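Local coordinates for endo-polygalacturonase (Pectobacterium carotovorum subsp. carotovorum, PDB 1BHE), which hydrolyses the alpha-1,4-galacturonosyl linkages of polygalacturonic acid in plant cell walls, contributing to tissue maceration and soft rot, at residues Val340-Val354 with Leu361-Lys375. Sequence-based numbering, arbitrary orientation.
Sequences VVVLNGENAKKPIEV and LTSDSTWQIKNVNVK
V341 lies beside W367, and L343 beside I369, where the last two coils of a right-handed parallel beta-helix, the fold of family 28 glycosyl hydrolases, stack on each other. Strand 340-344 runs parallel to 366-370, and after a corner 352-354 does the same with 372-375, each strand joined to its mate by backbone hydrogen bonds. V341, L343, I352 and V354 face the helix interior, where their branched apolar side chains pack and bring in no polar side-chain atom that would need a partner. One face of the W367 indole receives V341 CB, 3.9 Å above its plane and toward the rim, and L361 CD1 also lies over that face; V341 CG1 comes 3.5 Å from W367 CE3. L343 reaches toward the next coil: with CG anti to the carbonyl carbon, CD1 meets V374 CG2 at 3.6 Å. V372 follows the corner; its CG1 sits between the backbone N and the carbonyl carbon (chi1 45°) and presses against L343 CB, while CG2 lies beside V354 CG2.

The outward face is mostly polar, though V340 and V342 also lie on it, V340 CG1 packing against Q368 CD. N344 and K370 run alongside each other, the lysine's CE 3.2 Å from N344 OD1, while its NZ makes a long salt bridge to E346 OE1. N344 OD1 itself accepts from E346 N in an Asx turn, a role suited to a short carbonyl-bearing side chain.

At the corner, N371 adopts positive phi (54°), a conformation asparagine tolerates comparatively well, and sends its amide toward the preceding coil. N371 OD1 accepts from a water that also donates to K349 O. N371 ND2 donates to G345 O at 3.0 Å from 57° out of the carbonyl plane, and A348 N, closing a type II turn, reaches that oxygen from the opposite face.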
loop_
_atom_site.group_PDB
_atom_site.type_symbol
_atom_site.label_atom_id
_atom_site.label_comp_id
_atom_site.label_asym_id
_atom_site.label_seq_id
_atom_site.Cartn_x
_atom_site.Cartn_y
_atom_site.Cartn_z
ATOM N N VAL A 340 6.271 5.985 22.637
ATOM C CA VAL A 340 5.315 5.239 23.438
ATOM C C VAL A 340 4.950 3.909 22.779
ATOM O O VAL A 340 4.625 3.850 21.592
ATOM C CB VAL A 340 4.023 6.052 23.664
ATOM C CG1 VAL A 340 2.882 5.210 24.213
ATOM C CG2 VAL A 340 4.281 7.223 24.607
ATOM N N VAL A 341 4.963 2.845 23.576
ATOM C CA VAL A 341 4.548 1.524 23.122
ATOM C C VAL A 341 3.138 1.264 23.648
ATOM O O VAL A 341 2.902 1.311 24.859
ATOM C CB VAL A 341 5.487 0.397 23.570
ATOM C CG1 VAL A 341 4.854 -0.976 23.373
ATOM C CG2 VAL A 341 6.802 0.467 22.809
ATOM N N VAL A 342 2.208 1.008 22.736
ATOM C CA VAL A 342 0.825 0.744 23.094
ATOM C C VAL A 342 0.445 -0.712 22.849
ATOM O O VAL A 342 0.484 -1.221 21.727
ATOM C CB VAL A 342 -0.150 1.658 22.326
ATOM C CG1 VAL A 342 -1.592 1.368 22.710
ATOM C CG2 VAL A 342 0.170 3.129 22.573
ATOM N N LEU A 343 0.065 -1.397 23.923
ATOM C CA LEU A 343 -0.366 -2.790 23.850
ATOM C C LEU A 343 -1.748 -2.901 24.491
ATOM O O LEU A 343 -1.872 -2.944 25.720
ATOM C CB LEU A 343 0.618 -3.737 24.515
ATOM C CG LEU A 343 2.086 -3.689 24.105
ATOM C CD1 LEU A 343 2.929 -4.538 25.042
ATOM C CD2 LEU A 343 2.259 -4.126 22.657
ATOM N N ASN A 344 -2.781 -2.923 23.657
ATOM C CA ASN A 344 -4.157 -2.990 24.131
ATOM C C ASN A 344 -4.905 -4.198 23.580
ATOM O O ASN A 344 -5.172 -4.287 22.382
ATOM C CB ASN A 344 -4.889 -1.702 23.748
ATOM C CG ASN A 344 -6.283 -1.600 24.323
ATOM O OD1 ASN A 344 -6.803 -2.515 24.962
ATOM N ND2 ASN A 344 -6.914 -0.455 24.095
ATOM N N GLY A 345 -5.284 -5.112 24.473
ATOM C CA GLY A 345 -5.985 -6.322 24.097
ATOM C C GLY A 345 -7.435 -6.379 24.537
ATOM O O GLY A 345 -7.986 -7.467 24.715
ATOM N N GLU A 346 -8.077 -5.225 24.679
ATOM C CA GLU A 346 -9.495 -5.169 25.043
ATOM C C GLU A 346 -10.308 -5.962 24.036
ATOM O O GLU A 346 -9.972 -6.011 22.848
ATOM C CB GLU A 346 -9.944 -3.709 25.086
ATOM C CG GLU A 346 -11.343 -3.436 25.599
ATOM C CD GLU A 346 -11.700 -1.959 25.563
ATOM O OE1 GLU A 346 -10.865 -1.121 25.969
ATOM O OE2 GLU A 346 -12.820 -1.616 25.133
ATOM N N ASN A 347 -11.355 -6.662 24.456
ATOM C CA ASN A 347 -12.205 -7.439 23.565
ATOM C C ASN A 347 -11.633 -8.793 23.167
ATOM O O ASN A 347 -12.340 -9.580 22.529
ATOM C CB ASN A 347 -12.579 -6.644 22.309
ATOM C CG ASN A 347 -13.570 -5.527 22.558
ATOM O OD1 ASN A 347 -14.445 -5.609 23.421
ATOM N ND2 ASN A 347 -13.438 -4.447 21.793
ATOM N N ALA A 348 -10.403 -9.117 23.527
ATOM C CA ALA A 348 -9.831 -10.439 23.317
ATOM C C ALA A 348 -10.229 -11.317 24.503
ATOM O O ALA A 348 -10.081 -10.885 25.649
ATOM C CB ALA A 348 -8.319 -10.375 23.207
ATOM N N LYS A 349 -10.724 -12.517 24.240
ATOM C CA LYS A 349 -11.151 -13.420 25.304
ATOM C C LYS A 349 -10.101 -13.559 26.396
ATOM O O LYS A 349 -10.398 -13.369 27.576
ATOM C CB LYS A 349 -11.517 -14.789 24.729
ATOM C CG LYS A 349 -12.666 -14.750 23.736
ATOM C CD LYS A 349 -14.004 -14.545 24.423
ATOM C CE LYS A 349 -14.895 -13.598 23.640
ATOM N NZ LYS A 349 -16.132 -13.257 24.396
ATOM N N LYS A 350 -8.879 -13.915 26.030
ATOM C CA LYS A 350 -7.778 -14.044 26.971
ATOM C C LYS A 350 -6.713 -13.005 26.625
ATOM O O LYS A 350 -6.724 -12.447 25.528
ATOM C CB LYS A 350 -7.165 -15.443 26.927
ATOM C CG LYS A 350 -8.135 -16.568 27.240
ATOM C CD LYS A 350 -7.756 -17.852 26.514
ATOM C CE LYS A 350 -8.887 -18.324 25.613
ATOM N NZ LYS A 350 -9.846 -19.200 26.341
ATOM N N PRO A 351 -5.804 -12.748 27.554
ATOM C CA PRO A 351 -4.725 -11.806 27.336
ATOM C C PRO A 351 -3.915 -12.171 26.098
ATOM O O PRO A 351 -3.582 -13.344 25.904
ATOM C CB PRO A 351 -3.862 -11.908 28.583
ATOM C CG PRO A 351 -4.666 -12.620 29.606
ATOM C CD PRO A 351 -5.736 -13.388 28.889
ATOM N N ILE A 352 -3.594 -11.179 25.271
ATOM C CA ILE A 352 -2.799 -11.461 24.072
ATOM C C ILE A 352 -1.359 -11.714 24.494
ATOM O O ILE A 352 -0.800 -10.929 25.264
ATOM C CB ILE A 352 -2.898 -10.316 23.052
ATOM C CG1 ILE A 352 -4.338 -10.192 22.547
ATOM C CG2 ILE A 352 -1.941 -10.520 21.889
ATOM C CD1 ILE A 352 -4.628 -8.891 21.830
ATOM N N GLU A 353 -0.781 -12.839 24.085
ATOM C CA GLU A 353 0.598 -13.149 24.453
ATOM C C GLU A 353 1.563 -12.691 23.363
ATOM O O GLU A 353 1.374 -13.041 22.197
ATOM C CB GLU A 353 0.788 -14.642 24.719
ATOM C CG GLU A 353 -0.242 -15.279 25.633
ATOM C CD GLU A 353 0.003 -15.018 27.106
ATOM O OE1 GLU A 353 1.176 -14.977 27.532
ATOM O OE2 GLU A 353 -0.985 -14.850 27.852
ATOM N N VAL A 354 2.579 -11.919 23.730
ATOM C CA VAL A 354 3.568 -11.425 22.783
ATOM C C VAL A 354 4.986 -11.687 23.280
ATOM O O VAL A 354 5.261 -11.615 24.478
ATOM C CB VAL A 354 3.423 -9.917 22.500
ATOM C CG1 VAL A 354 2.266 -9.629 21.553
ATOM C CG2 VAL A 354 3.249 -9.135 23.794
ATOM N N LEU A 361 14.305 0.105 23.772
ATOM C CA LEU A 361 13.662 1.408 23.697
ATOM C C LEU A 361 14.449 2.362 24.604
ATOM O O LEU A 361 15.108 1.893 25.538
ATOM C CB LEU A 361 12.211 1.381 24.148
ATOM C CG LEU A 361 11.265 0.346 23.545
ATOM C CD1 LEU A 361 9.890 0.476 24.183
ATOM C CD2 LEU A 361 11.161 0.491 22.036
ATOM N N THR A 362 14.387 3.659 24.326
ATOM C CA THR A 362 15.109 4.614 25.173
ATOM C C THR A 362 14.576 4.559 26.596
ATOM O O THR A 362 13.453 4.104 26.832
ATOM C CB THR A 362 15.015 6.027 24.578
ATOM O OG1 THR A 362 15.758 6.951 25.378
ATOM C CG2 THR A 362 13.562 6.458 24.507
ATOM N N SER A 363 15.348 5.047 27.569
ATOM C CA SER A 363 14.950 5.006 28.970
ATOM C C SER A 363 13.762 5.886 29.322
ATOM O O SER A 363 13.103 5.629 30.337
ATOM C CB SER A 363 16.123 5.305 29.908
ATOM O OG SER A 363 17.056 6.226 29.390
ATOM N N ASP A 364 13.439 6.896 28.524
ATOM C CA ASP A 364 12.303 7.766 28.789
ATOM C C ASP A 364 11.047 7.338 28.039
ATOM O O ASP A 364 10.071 8.093 28.012
ATOM C CB ASP A 364 12.627 9.230 28.503
ATOM C CG ASP A 364 13.438 9.543 27.276
ATOM O OD1 ASP A 364 13.774 8.645 26.476
ATOM O OD2 ASP A 364 13.777 10.733 27.062
ATOM N N SER A 365 11.010 6.125 27.498
ATOM C CA SER A 365 9.848 5.624 26.781
ATOM C C SER A 365 8.806 5.024 27.717
ATOM O O SER A 365 9.142 4.482 28.772
ATOM C CB SER A 365 10.246 4.566 25.750
ATOM O OG SER A 365 10.876 5.137 24.624
ATOM N N THR A 366 7.538 5.105 27.316
ATOM C CA THR A 366 6.453 4.578 28.129
ATOM C C THR A 366 5.714 3.434 27.444
ATOM O O THR A 366 5.500 3.414 26.234
ATOM C CB THR A 366 5.436 5.674 28.501
ATOM O OG1 THR A 366 6.116 6.733 29.190
ATOM C CG2 THR A 366 4.323 5.145 29.395
ATOM N N TRP A 367 5.316 2.467 28.261
ATOM C CA TRP A 367 4.532 1.328 27.818
ATOM C C TRP A 367 3.117 1.466 28.388
ATOM O O TRP A 367 2.961 1.702 29.590
ATOM C CB TRP A 367 5.134 0.007 28.276
ATOM C CG TRP A 367 6.539 -0.289 27.860
ATOM C CD1 TRP A 367 7.672 0.364 28.247
ATOM C CD2 TRP A 367 6.972 -1.343 26.990
ATOM N NE1 TRP A 367 8.779 -0.203 27.668
ATOM C CE2 TRP A 367 8.375 -1.261 26.893
ATOM C CE3 TRP A 367 6.307 -2.352 26.283
ATOM C CZ2 TRP A 367 9.126 -2.144 26.117
ATOM C CZ3 TRP A 367 7.053 -3.226 25.514
ATOM C CH2 TRP A 367 8.449 -3.114 25.435
ATOM N N GLN A 368 2.103 1.355 27.547
ATOM C CA GLN A 368 0.712 1.405 27.982
ATOM C C GLN A 368 0.111 0.027 27.699
ATOM O O GLN A 368 -0.174 -0.314 26.551
ATOM C CB GLN A 368 -0.080 2.507 27.295
ATOM C CG GLN A 368 0.341 3.917 27.667
ATOM C CD GLN A 368 -0.292 5.005 26.831
ATOM O OE1 GLN A 368 -1.108 4.762 25.940
ATOM N NE2 GLN A 368 0.074 6.254 27.120
ATOM N N ILE A 369 0.014 -0.796 28.739
ATOM C CA ILE A 369 -0.428 -2.176 28.600
ATOM C C ILE A 369 -1.797 -2.465 29.194
ATOM O O ILE A 369 -2.113 -2.120 30.335
ATOM C CB ILE A 369 0.609 -3.130 29.239
ATOM C CG1 ILE A 369 1.990 -2.937 28.619
ATOM C CG2 ILE A 369 0.171 -4.582 29.110
ATOM C CD1 ILE A 369 3.145 -3.509 29.407
ATOM N N LYS A 370 -2.612 -3.178 28.420
ATOM C CA LYS A 370 -3.947 -3.578 28.827
ATOM C C LYS A 370 -4.301 -4.939 28.232
ATOM O O LYS A 370 -4.409 -5.108 27.017
ATOM C CB LYS A 370 -4.983 -2.529 28.426
ATOM C CG LYS A 370 -6.428 -2.933 28.641
ATOM C CD LYS A 370 -7.349 -1.747 28.860
ATOM C CE LYS A 370 -7.557 -0.930 27.597
ATOM N NZ LYS A 370 -8.060 0.441 27.891
ATOM N N ASN A 371 -4.465 -5.930 29.106
ATOM C CA ASN A 371 -4.809 -7.282 28.698
ATOM C C ASN A 371 -3.864 -7.873 27.660
ATOM O O ASN A 371 -4.281 -8.438 26.646
ATOM C CB ASN A 371 -6.260 -7.325 28.195
ATOM C CG ASN A 371 -6.810 -8.741 28.194
ATOM O OD1 ASN A 371 -6.383 -9.568 29.002
ATOM N ND2 ASN A 371 -7.726 -9.022 27.278
ATOM N N VAL A 372 -2.566 -7.810 27.921
ATOM C CA VAL A 372 -1.542 -8.390 27.065
ATOM C C VAL A 372 -0.300 -8.685 27.909
ATOM O O VAL A 372 0.191 -7.821 28.631
ATOM C CB VAL A 372 -1.163 -7.515 25.861
ATOM C CG1 VAL A 372 -0.973 -6.070 26.292
ATOM C CG2 VAL A 372 0.103 -7.997 25.161
ATOM N N ASN A 373 0.203 -9.909 27.784
ATOM C CA ASN A 373 1.391 -10.310 28.526
ATOM C C ASN A 373 2.607 -10.407 27.614
ATOM O O ASN A 373 2.574 -11.036 26.557
ATOM C CB ASN A 373 1.147 -11.636 29.252
ATOM C CG ASN A 373 0.354 -11.415 30.527
ATOM O OD1 ASN A 373 0.807 -10.692 31.420
ATOM N ND2 ASN A 373 -0.819 -12.026 30.603
ATOM N N VAL A 374 3.684 -9.756 28.037
ATOM C CA VAL A 374 4.926 -9.741 27.284
ATOM C C VAL A 374 5.921 -10.752 27.842
ATOM O O VAL A 374 6.331 -10.653 28.997
ATOM C CB VAL A 374 5.568 -8.341 27.290
ATOM C CG1 VAL A 374 6.927 -8.343 26.607
ATOM C CG2 VAL A 374 4.637 -7.329 26.632
ATOM N N LYS A 375 6.306 -11.710 27.007
ATOM C CA LYS A 375 7.318 -12.685 27.414
ATOM C C LYS A 375 8.649 -12.191 26.848
ATOM O O LYS A 375 8.678 -11.638 25.747
ATOM C CB LYS A 375 6.993 -14.096 26.955
ATOM C CG LYS A 375 5.791 -14.723 27.643
ATOM C CD LYS A 375 5.909 -16.240 27.691
ATOM C CE LYS A 375 4.752 -16.856 28.463
ATOM N NZ LYS A 375 4.474 -18.254 28.026
HETATM O O HOH W 1 -8.851 -11.486 29.042
#